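Long-range contacts in ThiJ/PfpI domain protein (Brachyspira murdochii, PDB 4HCJ), which is of unknown function but belongs to the DJ-1/PfpI family, binds magnesium and is probably a hydrolase: residues A[11-16]-A[73-78]; A[17-22]-A[46-51]; A[109-114]-A[153-158]. All blocks are in the same frame, centred on the assembly; numbering follows the deposited sequence.

Interaction 1 (A[11-16]-A[73-78])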
ATOM      1  N   LEU A  11      -5.683   5.048  -3.905  1.00  5.66           N
ATOM      2  CA  LEU A  11      -5.157   4.151  -4.927  1.00  5.78           C
ATOM      3  C   LEU A  11      -4.513   2.921  -4.311  1.00  5.24           C
ATOM      4  O   LEU A  11      -3.664   3.069  -3.418  1.00  6.00           O
ATOM      5  CB  LEU A  11      -4.081   4.867  -5.734  1.00  6.26           C
ATOM      6  CG  LEU A  11      -3.375   4.023  -6.797  1.00  7.01           C
ATOM      7  CD1 LEU A  11      -4.342   3.643  -7.929  1.00  7.98           C
ATOM      8  CD2 LEU A  11      -2.162   4.747  -7.330  1.00  8.19           C
ATOM      9  N   TYR A  12      -4.868   1.730  -4.785  1.00  5.37           N
ATOM     10  CA  TYR A  12      -4.110   0.530  -4.492  1.00  5.01           C
ATOM     11  C   TYR A  12      -3.081   0.257  -5.587  1.00  4.95           C
ATOM     12  O   TYR A  12      -3.346   0.476  -6.777  1.00  5.55           O
ATOM     13  CB  TYR A  12      -5.028  -0.673  -4.402  1.00  5.63           C
ATOM     14  CG  TYR A  12      -5.949  -0.735  -3.216  1.00  5.41           C
ATOM     15  CD1 TYR A  12      -5.483  -1.163  -1.979  1.00  5.51           C
ATOM     16  CD2 TYR A  12      -7.294  -0.386  -3.328  1.00  5.88           C
ATOM     17  CE1 TYR A  12      -6.312  -1.265  -0.887  1.00  5.76           C
ATOM     18  CE2 TYR A  12      -8.146  -0.498  -2.236  1.00  5.75           C
ATOM     19  CZ  TYR A  12      -7.651  -0.935  -1.022  1.00  5.58           C
ATOM     20  OH  TYR A  12      -8.527  -1.059   0.033  1.00  6.34           O
ATOM     21  N   VAL A  13      -1.931  -0.261  -5.179  1.00  5.17           N
ATOM     22  CA  VAL A  13      -0.943  -0.857  -6.071  1.00  5.52           C
ATOM     23  C   VAL A  13      -0.801  -2.310  -5.650  1.00  5.53           C
ATOM     24  O   VAL A  13      -0.490  -2.584  -4.484  1.00  5.88           O
ATOM     25  CB  VAL A  13       0.422  -0.134  -5.944  1.00  6.08           C
ATOM     26  CG1 VAL A  13       1.538  -0.925  -6.613  1.00  7.00           C
ATOM     27  CG2 VAL A  13       0.324   1.283  -6.510  1.00  6.46           C
HETATM   28  N   MSE A  14      -1.040  -3.251  -6.565  1.00  5.50           N
HETATM   29  CA  MSE A  14      -0.959  -4.657  -6.194  1.00  6.20           C
HETATM   30  C   MSE A  14      -0.765  -5.520  -7.415  1.00  5.93           C
HETATM   31  O   MSE A  14      -0.976  -5.088  -8.558  1.00  6.35           O
HETATM   32  CB  MSE A  14      -2.190  -5.093  -5.381  1.00  7.53           C
HETATM   33  CG  MSE A  14      -3.479  -5.192  -6.171  1.00  7.57           C
HETATM   34 SE   MSE A  14      -4.948  -5.029  -4.881  0.80  6.44          SE
HETATM   35  CE  MSE A  14      -6.339  -5.904  -5.878  1.00  8.73           C
ATOM     36  N   SER A  15      -0.324  -6.749  -7.177  0.63  6.51           N
ATOM     37  CA  SER A  15      -0.154  -7.726  -8.240  0.63  7.08           C
ATOM     38  C   SER A  15      -1.512  -8.213  -8.743  0.63  7.36           C
ATOM     39  O   SER A  15      -2.436  -8.453  -7.955  0.63  8.02           O
ATOM     40  CB  SER A  15       0.708  -8.896  -7.749  0.63  8.04           C
ATOM     41  OG  SER A  15       0.124  -9.548  -6.633  0.63  7.55           O
ATOM     42  N   GLY A  16      -1.606  -8.393 -10.057  1.00  7.51           N
ATOM     43  CA  GLY A  16      -2.838  -8.834 -10.685  1.00  9.08           C
ATOM     44  C   GLY A  16      -3.202 -10.262 -10.343  1.00  9.93           C
ATOM     45  O   GLY A  16      -4.363 -10.644 -10.428  1.00 14.19           O
ATOM     46  N   VAL A  73      -1.733   6.311  -1.504  1.00  5.70           N
ATOM     47  CA  VAL A  73      -1.482   5.057  -2.197  1.00  5.60           C
ATOM     48  C   VAL A  73      -1.272   3.971  -1.151  1.00  5.18           C
ATOM     49  O   VAL A  73      -0.678   4.217  -0.097  1.00  5.91           O
ATOM     50  CB  VAL A  73      -0.283   5.178  -3.178  1.00  6.25           C
ATOM     51  CG1 VAL A  73       1.024   5.525  -2.451  1.00  6.57           C
ATOM     52  CG2 VAL A  73      -0.107   3.908  -3.985  1.00  6.92           C
ATOM     53  N   VAL A  74      -1.804   2.790  -1.450  1.00  5.07           N
ATOM     54  CA  VAL A  74      -1.712   1.620  -0.573  1.00  5.24           C
ATOM     55  C   VAL A  74      -1.101   0.464  -1.351  1.00  4.92           C
ATOM     56  O   VAL A  74      -1.689  -0.021  -2.342  1.00  5.31           O
ATOM     57  CB  VAL A  74      -3.099   1.216  -0.054  1.00  5.92           C
ATOM     58  CG1 VAL A  74      -3.035  -0.099   0.722  1.00  6.55           C
ATOM     59  CG2 VAL A  74      -3.708   2.335   0.793  1.00  7.23           C
ATOM     60  N   PHE A  75       0.069   0.019  -0.905  1.00  5.17           N
ATOM     61  CA  PHE A  75       0.771  -1.128  -1.487  1.00  5.36           C
ATOM     62  C   PHE A  75       0.341  -2.398  -0.765  1.00  5.40           C
ATOM     63  O   PHE A  75       0.656  -2.596   0.415  1.00  6.00           O
ATOM     64  CB  PHE A  75       2.290  -0.922  -1.391  1.00  5.45           C
ATOM     65  CG  PHE A  75       2.789   0.225  -2.221  1.00  5.71           C
ATOM     66  CD1 PHE A  75       3.134   0.032  -3.557  1.00  6.20           C
ATOM     67  CD2 PHE A  75       2.908   1.504  -1.684  1.00  6.17           C
ATOM     68  CE1 PHE A  75       3.569   1.092  -4.344  1.00  6.73           C
ATOM     69  CE2 PHE A  75       3.341   2.565  -2.477  1.00  6.32           C
ATOM     70  CZ  PHE A  75       3.664   2.355  -3.806  1.00  6.60           C
ATOM     71  N   VAL A  76      -0.388  -3.252  -1.478  1.00  6.06           N
ATOM     72  CA  VAL A  76      -0.871  -4.515  -0.944  1.00  6.39           C
ATOM     73  C   VAL A  76       0.154  -5.613  -1.197  1.00  6.09           C
ATOM     74  O   VAL A  76       0.829  -5.608  -2.234  1.00  6.62           O
ATOM     75  CB  VAL A  76      -2.251  -4.863  -1.589  1.00  8.39           C
ATOM     76  CG1 VAL A  76      -2.665  -6.305  -1.339  1.00  7.78           C
ATOM     77  CG2 VAL A  76      -3.320  -3.900  -1.076  1.00 11.74           C
ATOM     78  N   GLY A  77       0.277  -6.534  -0.246  1.00  5.98           N
ATOM     79  CA  GLY A  77       1.206  -7.632  -0.340  1.00  6.04           C
ATOM     80  C   GLY A  77       0.621  -8.896  -0.957  1.00  5.99           C
ATOM     81  O   GLY A  77      -0.127  -8.860  -1.957  1.00  6.58           O
ATOM     82  N   GLY A  78       0.982 -10.018  -0.340  1.00  6.58           N
ATOM     83  CA  GLY A  78       0.709 -11.335  -0.879  1.00  7.02           C
ATOM     84  C   GLY A  78       1.906 -11.846  -1.653  1.00  6.76           C
ATOM     85  O   GLY A  78       2.767 -11.079  -2.087  1.00  7.24           O
TER
HETATM   86  O   HOH W   1       0.350  -7.321  -4.406  1.00  8.70           O
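Y12 and V74 lie side by side with their side chains pointing the same way, and V76, just past the end of strand 73-75, reaches the same ring obliquely. The tyrosine has CG anti to the carbonyl carbon (chi1 -70°), beside the backbone N. Its CD1 lies 3.8 Å from V74 CG1 and 3.6 Å from V76 CG2, a single ring carbon meeting a methyl group from each of two valines. Y24 meets this ring edge-to-face, and the hydroxyl bonds to S27, both on helix 21-33. An alanine here would probably leave V74 CG1 and V76 CG2 facing a gap and the S27 hydroxyl without its mate.

On the other face of the sheet, V13 and F75 also run alongside each other, V13 CG1 3.6 Å from F75 CD1. V13 CG2 crosses to V73 CG2 at 3.7 Å, and L11 CD2 adds a looser contact with that same methyl group. Valine suits positions 13 and 73 because beta-branching favours the extended backbone and sets two methyl groups close to the sheet. The backbones are laced by V74 N to L11 O (2.7 Å), V13 N to V74 O (2.9 Å) and V76 N to V13 O (3.1 Å). This is in-register parallel pairing of two central strands, with helix 21-33 on the Y12 face and helix 88-99 on the F75 face, as in the alpha-beta-alpha sandwich of the DJ-1/PfpI family.

Interaction 2 (A[17-22]-A[46-51])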
ATOM      1  N   GLN A  17      -2.225 -11.075  -9.988  0.61  8.68           N
ATOM      2  CA  GLN A  17      -2.530 -12.397  -9.471  0.61  9.21           C
ATOM      3  C   GLN A  17      -1.800 -12.596  -8.163  0.61  8.23           C
ATOM      4  O   GLN A  17      -0.669 -12.141  -7.990  0.61  9.02           O
ATOM      5  CB  GLN A  17      -2.143 -13.484 -10.462  0.61 11.09           C
ATOM      6  CG  GLN A  17      -2.532 -13.180 -11.920  0.61 11.80           C
ATOM      7  CD  GLN A  17      -4.040 -13.180 -12.229  0.61 12.76           C
ATOM      8  OE1 GLN A  17      -4.862 -13.505 -11.389  0.61 14.58           O
ATOM      9  NE2 GLN A  17      -4.383 -12.757 -13.426  0.61 13.98           N
ATOM     10  N   ASN A  18      -2.472 -13.270  -7.244  1.00  7.63           N
ATOM     11  CA  ASN A  18      -1.912 -13.639  -5.956  1.00  7.70           C
ATOM     12  C   ASN A  18      -1.599 -12.474  -5.033  1.00  6.91           C
ATOM     13  O   ASN A  18      -0.715 -12.571  -4.179  1.00  7.19           O
ATOM     14  CB  ASN A  18      -0.713 -14.569  -6.118  1.00  9.87           C
ATOM     15  CG  ASN A  18      -1.119 -15.881  -6.720  1.00 14.10           C
ATOM     16  OD1 ASN A  18      -2.220 -16.372  -6.470  1.00 14.01           O
ATOM     17  ND2 ASN A  18      -0.270 -16.435  -7.564  1.00 19.75           N
ATOM     18  N   PHE A  19      -2.372 -11.390  -5.149  1.00  7.04           N
ATOM     19  CA  PHE A  19      -2.375 -10.390  -4.093  1.00  6.53           C
ATOM     20  C   PHE A  19      -3.028 -10.980  -2.834  1.00  6.56           C
ATOM     21  O   PHE A  19      -3.779 -11.956  -2.885  1.00  6.78           O
ATOM     22  CB  PHE A  19      -3.076  -9.103  -4.546  1.00  7.03           C
ATOM     23  CG  PHE A  19      -4.575  -9.242  -4.768  1.00  6.70           C
ATOM     24  CD1 PHE A  19      -5.470  -9.075  -3.715  1.00  7.03           C
ATOM     25  CD2 PHE A  19      -5.081  -9.541  -6.027  1.00  7.42           C
ATOM     26  CE1 PHE A  19      -6.843  -9.197  -3.911  1.00  7.36           C
ATOM     27  CE2 PHE A  19      -6.455  -9.666  -6.234  1.00  7.28           C
ATOM     28  CZ  PHE A  19      -7.337  -9.501  -5.175  1.00  7.38           C
ATOM     29  N   GLN A  20      -2.731 -10.374  -1.692  1.00  6.14           N
ATOM     30  CA  GLN A  20      -3.241 -10.879  -0.427  1.00  6.45           C
ATOM     31  C   GLN A  20      -4.687 -10.438  -0.228  1.00  6.41           C
ATOM     32  O   GLN A  20      -4.952  -9.261   0.033  1.00  6.81           O
ATOM     33  CB  GLN A  20      -2.362 -10.397   0.730  1.00  6.80           C
ATOM     34  CG  GLN A  20      -2.642 -11.112   2.034  1.00  7.38           C
ATOM     35  CD  GLN A  20      -2.168 -12.543   2.011  1.00  7.81           C
ATOM     36  OE1 GLN A  20      -1.005 -12.811   1.698  1.00  8.74           O
ATOM     37  NE2 GLN A  20      -3.073 -13.477   2.298  1.00  9.50           N
ATOM     38  N   ASP A  21      -5.626 -11.378  -0.350  1.00  6.62           N
ATOM     39  CA  ASP A  21      -7.041 -11.021  -0.354  1.00  7.41           C
ATOM     40  C   ASP A  21      -7.447 -10.153   0.831  1.00  7.20           C
ATOM     41  O   ASP A  21      -8.120  -9.138   0.654  1.00  7.74           O
ATOM     42  CB  ASP A  21      -7.935 -12.276  -0.355  1.00  7.87           C
ATOM     43  CG  ASP A  21      -7.720 -13.170  -1.555  1.00  7.94           C
ATOM     44  OD1 ASP A  21      -8.724 -13.533  -2.213  1.00  8.69           O
ATOM     45  OD2 ASP A  21      -6.555 -13.532  -1.817  1.00  7.76           O
ATOM     46  N   GLU A  22      -7.074 -10.549   2.045  1.00  7.07           N
ATOM     47  CA  GLU A  22      -7.603  -9.855   3.212  1.00  7.78           C
ATOM     48  C   GLU A  22      -7.141  -8.411   3.238  1.00  7.03           C
ATOM     49  O   GLU A  22      -7.874  -7.501   3.622  1.00  6.92           O
ATOM     50  CB  GLU A  22      -7.125 -10.526   4.499  1.00  9.58           C
ATOM     51  CG  GLU A  22      -7.470 -11.994   4.625  1.00 10.95           C
ATOM     52  CD  GLU A  22      -6.342 -12.920   4.179  1.00 10.06           C
ATOM     53  OE1 GLU A  22      -5.642 -12.610   3.183  1.00  9.26           O
ATOM     54  OE2 GLU A  22      -6.145 -13.971   4.837  1.00 10.92           O
ATOM     55  N   GLY A  46      -7.990  -5.315 -16.344  1.00  7.62           N
ATOM     56  CA  GLY A  46      -8.808  -6.511 -16.384  1.00  7.47           C
ATOM     57  C   GLY A  46      -8.991  -7.056 -14.986  1.00  7.43           C
ATOM     58  O   GLY A  46      -8.811  -6.338 -14.004  1.00  8.77           O
ATOM     59  N   THR A  47      -9.318  -8.332 -14.892  1.00  6.90           N
ATOM     60  CA  THR A  47      -9.693  -8.924 -13.621  1.00  7.21           C
ATOM     61  C   THR A  47      -8.483  -9.463 -12.880  1.00  7.53           C
ATOM     62  O   THR A  47      -7.741 -10.288 -13.422  1.00  8.14           O
ATOM     63  CB  THR A  47     -10.711 -10.041 -13.844  1.00  8.51           C
ATOM     64  OG1 THR A  47     -11.795  -9.513 -14.615  1.00  8.66           O
ATOM     65  CG2 THR A  47     -11.202 -10.581 -12.505  1.00  9.93           C
ATOM     66  N   ALA A  48      -8.295  -8.977 -11.657  1.00  7.70           N
ATOM     67  CA  ALA A  48      -7.276  -9.471 -10.741  1.00  8.22           C
ATOM     68  C   ALA A  48      -7.834 -10.607  -9.891  1.00  8.16           C
ATOM     69  O   ALA A  48      -9.035 -10.652  -9.609  1.00  9.22           O
ATOM     70  CB  ALA A  48      -6.813  -8.355  -9.839  1.00  8.94           C
ATOM     71  N   GLN A  49      -6.970 -11.525  -9.469  1.00  8.74           N
ATOM     72  CA  GLN A  49      -7.411 -12.628  -8.612  1.00 10.84           C
ATOM     73  C   GLN A  49      -6.442 -12.811  -7.455  1.00  8.59           C
ATOM     74  O   GLN A  49      -5.233 -12.919  -7.651  1.00  9.22           O
ATOM     75  CB  GLN A  49      -7.535 -13.929  -9.396  1.00 15.61           C
ATOM     76  CG  GLN A  49      -8.007 -15.092  -8.557  1.00 20.34           C
ATOM     77  CD  GLN A  49      -8.116 -16.361  -9.376  1.00 25.75           C
ATOM     78  OE1 GLN A  49      -8.982 -16.479 -10.242  1.00 24.26           O
ATOM     79  NE2 GLN A  49      -7.227 -17.314  -9.120  1.00 32.21           N
ATOM     80  N   GLY A  50      -6.995 -12.844  -6.248  1.00  8.02           N
ATOM     81  CA  GLY A  50      -6.192 -12.961  -5.052  1.00  7.62           C
ATOM     82  C   GLY A  50      -5.679 -14.366  -4.853  1.00  6.93           C
ATOM     83  O   GLY A  50      -6.175 -15.326  -5.452  1.00  7.49           O
ATOM     84  N   LYS A  51      -4.690 -14.492  -3.979  1.00  6.83           N
ATOM     85  CA  LYS A  51      -4.199 -15.792  -3.562  1.00  7.70           C
ATOM     86  C   LYS A  51      -5.330 -16.745  -3.173  1.00  7.53           C
ATOM     87  O   LYS A  51      -5.273 -17.930  -3.493  1.00  8.98           O
ATOM     88  CB  LYS A  51      -3.252 -15.630  -2.370  1.00  9.44           C
ATOM     89  CG  LYS A  51      -2.817 -16.988  -1.818  1.00 12.71           C
ATOM     90  CD  LYS A  51      -2.007 -16.920  -0.560  1.00 14.97           C
ATOM     91  CE  LYS A  51      -1.831 -18.309   0.059  1.00 17.22           C
ATOM     92  NZ  LYS A  51      -0.907 -18.269   1.222  1.00 19.41           N
TER
HETATM   93  O   HOH W   2      -3.338 -19.198  -4.923  1.00 31.60           O
HETATM   94  O   HOH W   3      -1.759 -16.172   2.673  1.00 12.76           O
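A chi1 of 68° sets F19 CG between the backbone N and the carbonyl carbon, and a chi2 of 87° turns the ring so that G50 CA lies over one face. This CH-pi contact measures 3.6 Å from G50 CA to the centroid of the F19 ring. The setting is the edge of the alpha-beta-alpha sandwich, where the chain leaving strand 9-13 turns a corner at N18 and pairs with Q49 and K51 before entering helix 21-33. Asparagine suits the turn, since it tolerates the positive phi found there.

Glycine suits position 50: a CB would run into D21 OD2, and the ring would press on it as well. D21 itself faces the loop after the strand, its OD2 bonded to the L52 amide and its OD1 to that of G54. Two backbone bonds tie the segments, N18 N to Q49 O at 2.8 Å and the nearly straight K51 N to F19 O at 2.9 Å (170°). A48 CB adds an apolar touch, 3.9 Å from F19 CE2.

Toward solvent, K51 extends fully to reach a water that also serves Q20, whose NE2 bonds to E22 OE1 on its syn side. That water accepts from K51 NZ at 2.7 Å and from Q20 NE2 at 3.0 Å.

Interaction 3 (A[109-114]-A[153-158])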
ATOM      1  N   SER A 109       3.775  -7.704   2.496  1.00  5.74           N
ATOM      2  CA  SER A 109       4.828  -7.641   1.487  1.00  6.02           C
ATOM      3  C   SER A 109       4.835  -6.344   0.666  1.00  5.48           C
ATOM      4  O   SER A 109       5.840  -6.027   0.039  1.00  5.72           O
ATOM      5  CB  SER A 109       4.776  -8.859   0.583  1.00  7.19           C
ATOM      6  OG  SER A 109       5.101 -10.013   1.334  1.00  8.25           O
ATOM      7  N   GLY A 110       3.735  -5.588   0.675  1.00  5.39           N
ATOM      8  CA  GLY A 110       3.755  -4.293   0.018  1.00  5.81           C
ATOM      9  C   GLY A 110       4.800  -3.333   0.574  1.00  5.45           C
ATOM     10  O   GLY A 110       5.308  -2.465  -0.147  1.00  5.63           O
ATOM     11  N   VAL A 111       5.143  -3.484   1.858  1.00  5.40           N
ATOM     12  CA  VAL A 111       6.124  -2.601   2.485  1.00  5.39           C
ATOM     13  C   VAL A 111       7.484  -2.710   1.786  1.00  5.22           C
ATOM     14  O   VAL A 111       8.239  -1.739   1.759  1.00  5.64           O
ATOM     15  CB  VAL A 111       6.239  -2.892   4.003  1.00  6.39           C
ATOM     16  CG1 VAL A 111       7.294  -2.014   4.672  1.00  6.86           C
ATOM     17  CG2 VAL A 111       4.883  -2.680   4.679  1.00  6.61           C
ATOM     18  N   VAL A 112       7.816  -3.889   1.240  1.00  5.38           N
ATOM     19  CA  VAL A 112       9.099  -4.065   0.575  1.00  5.60           C
ATOM     20  C   VAL A 112       9.264  -3.141  -0.638  1.00  5.27           C
ATOM     21  O   VAL A 112      10.367  -2.680  -0.918  1.00  5.84           O
ATOM     22  CB  VAL A 112       9.368  -5.533   0.237  1.00  6.10           C
ATOM     23  CG1 VAL A 112      10.689  -5.697  -0.514  1.00  6.65           C
ATOM     24  CG2 VAL A 112       9.359  -6.367   1.509  1.00  7.01           C
ATOM     25  N   ILE A 113       8.176  -2.858  -1.361  1.00  5.34           N
ATOM     26  CA  ILE A 113       8.264  -1.920  -2.476  1.00  5.93           C
ATOM     27  C   ILE A 113       8.746  -0.562  -1.968  1.00  5.72           C
ATOM     28  O   ILE A 113       9.607   0.086  -2.570  1.00  6.00           O
ATOM     29  CB  ILE A 113       6.921  -1.779  -3.200  1.00  6.15           C
ATOM     30  CG1 ILE A 113       6.547  -3.111  -3.876  1.00  7.08           C
ATOM     31  CG2 ILE A 113       6.955  -0.642  -4.226  1.00  6.80           C
ATOM     32  CD1 ILE A 113       5.101  -3.164  -4.379  1.00  7.86           C
HETATM   33  N   MSE A 114       8.138  -0.106  -0.876  1.00  5.51           N
HETATM   34  CA  MSE A 114       8.512   1.167  -0.268  1.00  6.11           C
HETATM   35  C   MSE A 114       9.973   1.169   0.219  1.00  5.82           C
HETATM   36  O   MSE A 114      10.715   2.145   0.001  1.00  6.25           O
HETATM   37  CB  MSE A 114       7.537   1.486   0.862  1.00  6.18           C
HETATM   38  CG  MSE A 114       6.110   1.726   0.339  1.00  6.39           C
HETATM   39 SE   MSE A 114       4.714   1.528   1.680  0.92  5.14          SE
HETATM   40  CE  MSE A 114       5.220   2.920   2.943  1.00  7.17           C
ATOM     41  N   ILE A 153       3.693   8.289   6.278  1.00  6.42           N
ATOM     42  CA  ILE A 153       3.973   6.897   5.960  1.00  6.30           C
ATOM     43  C   ILE A 153       3.248   6.007   6.964  1.00  6.51           C
ATOM     44  O   ILE A 153       3.358   6.212   8.175  1.00  7.49           O
ATOM     45  CB  ILE A 153       5.504   6.642   5.967  1.00  7.02           C
ATOM     46  CG1 ILE A 153       6.168   7.422   4.829  1.00  8.47           C
ATOM     47  CG2 ILE A 153       5.818   5.150   5.899  1.00  7.85           C
ATOM     48  CD1 ILE A 153       7.674   7.440   4.874  1.00  9.45           C
ATOM     49  N   VAL A 154       2.514   5.015   6.467  1.00  5.60           N
ATOM     50  CA  VAL A 154       1.810   4.081   7.333  1.00  5.95           C
ATOM     51  C   VAL A 154       2.143   2.663   6.876  1.00  5.70           C
ATOM     52  O   VAL A 154       2.050   2.361   5.689  1.00  6.46           O
ATOM     53  CB  VAL A 154       0.268   4.271   7.287  1.00  6.89           C
ATOM     54  CG1 VAL A 154      -0.410   3.323   8.260  1.00  7.24           C
ATOM     55  CG2 VAL A 154      -0.099   5.725   7.599  1.00  7.85           C
ATOM     56  N   THR A 155       2.558   1.806   7.807  1.00  5.55           N
ATOM     57  CA  THR A 155       2.880   0.432   7.463  1.00  5.83           C
ATOM     58  C   THR A 155       2.172  -0.526   8.415  1.00  5.30           C
ATOM     59  O   THR A 155       1.812  -0.163   9.551  1.00  6.16           O
ATOM     60  CB  THR A 155       4.402   0.169   7.452  1.00  5.86           C
ATOM     61  OG1 THR A 155       4.951   0.492   8.732  1.00  6.14           O
ATOM     62  CG2 THR A 155       5.114   0.967   6.356  1.00  6.56           C
ATOM     63  N   ALA A 156       1.974  -1.760   7.957  1.00  5.53           N
ATOM     64  CA  ALA A 156       1.371  -2.800   8.773  1.00  5.76           C
ATOM     65  C   ALA A 156       1.985  -4.143   8.426  1.00  5.47           C
ATOM     66  O   ALA A 156       2.559  -4.333   7.350  1.00  6.11           O
ATOM     67  CB  ALA A 156      -0.148  -2.825   8.619  1.00  6.59           C
ATOM     68  N   ASN A 157       1.836  -5.095   9.344  1.00  5.78           N
ATOM     69  CA  ASN A 157       2.641  -6.310   9.291  1.00  6.41           C
ATOM     70  C   ASN A 157       2.026  -7.512   8.574  1.00  7.69           C
ATOM     71  O   ASN A 157       2.561  -8.605   8.681  1.00 10.40           O
ATOM     72  CB  ASN A 157       3.111  -6.717  10.689  1.00  6.73           C
ATOM     73  CG  ASN A 157       1.996  -7.232  11.556  1.00  6.90           C
ATOM     74  OD1 ASN A 157       0.830  -7.168  11.186  1.00  7.48           O
ATOM     75  ND2 ASN A 157       2.349  -7.708  12.739  1.00  8.52           N
ATOM     76  N   GLY A 158       0.932  -7.331   7.839  1.00  7.11           N
ATOM     77  CA  GLY A 158       0.363  -8.415   7.057  1.00  7.68           C
ATOM     78  C   GLY A 158      -1.122  -8.576   7.264  1.00  7.12           C
ATOM     79  O   GLY A 158      -1.786  -7.715   7.862  1.00  6.99           O
TER
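V111 and M114 meet I153 and T155 with no aromatic ring between them; the flat groups at hand are peptides of the strand, and the A156 carbonyl turns its oxygen toward the helix. The rest is mostly aliphatic contact, with no hydrogen bond across the interface. The arrangement is a helix lying on a sheet in the alpha-beta-alpha sandwich: helix 110-116 packs on strand 153-156, and the axes of 110-114 and 153-156 approach to 9.4 Å, with 143° between their N-to-C directions.

V111 and M114, three residues apart, project from the same side of the helix, while I153 and T155 alternate onto the strand face beneath them. V154 and A156 point to the opposite face, where helix 162-174 receives them.

T155 is the residue shared by both helix side chains. Its side chain and that of V111 cross at about a right angle, V111 CG2 standing 4.0 Å from T155 CB. M114, present as selenomethionine, crosses T155 obliquely and slides past I153 in the opposite direction. A bend at chi3 (61°) swings its CE down to the strand, 3.8 Å from I153 CG2 and 3.9 Å from T155 CG2. A long, unbranched and flexible chain suits this place, because its terminal methyl can settle between two strand residues.

Threonine suits position 155 by having two unlike branches: CG2 joins the apolar layer, while OG1 satisfies its polarity through the backbone amide of T126. By its place between strand 103-107 and helix 110-116, the turn before the helix probably corresponds to the nucleophile elbow of DJ-1/PfpI relatives. S109 OG bonds to D131 OD2. At the C-terminal end of the strand, V111 CG2 lies 3.9 Å from A156 O.

All three contacts reach the same mixed sheet. Interaction 1 sits near its centre, 5 Å from the centre of the chain, and the other two lie about 10 Å from it, centre to centre. Interaction 2 continues directly from it, with G16 O 2.9 Å from Q49 N and G77 O 3.0 Å from Q20 N, both probable hydrogen bonds. Interaction 3 joins it by side-chain packing: F75 CD2 lies 3.8 Å from M114 CG. Interactions 2 and 3 do not touch, their centres being about 17 Å apart. The magnesium ligand H137 is nearest to interaction 3, its side chain about 11 Å from that of V111; no magnesium is bound to it in this model.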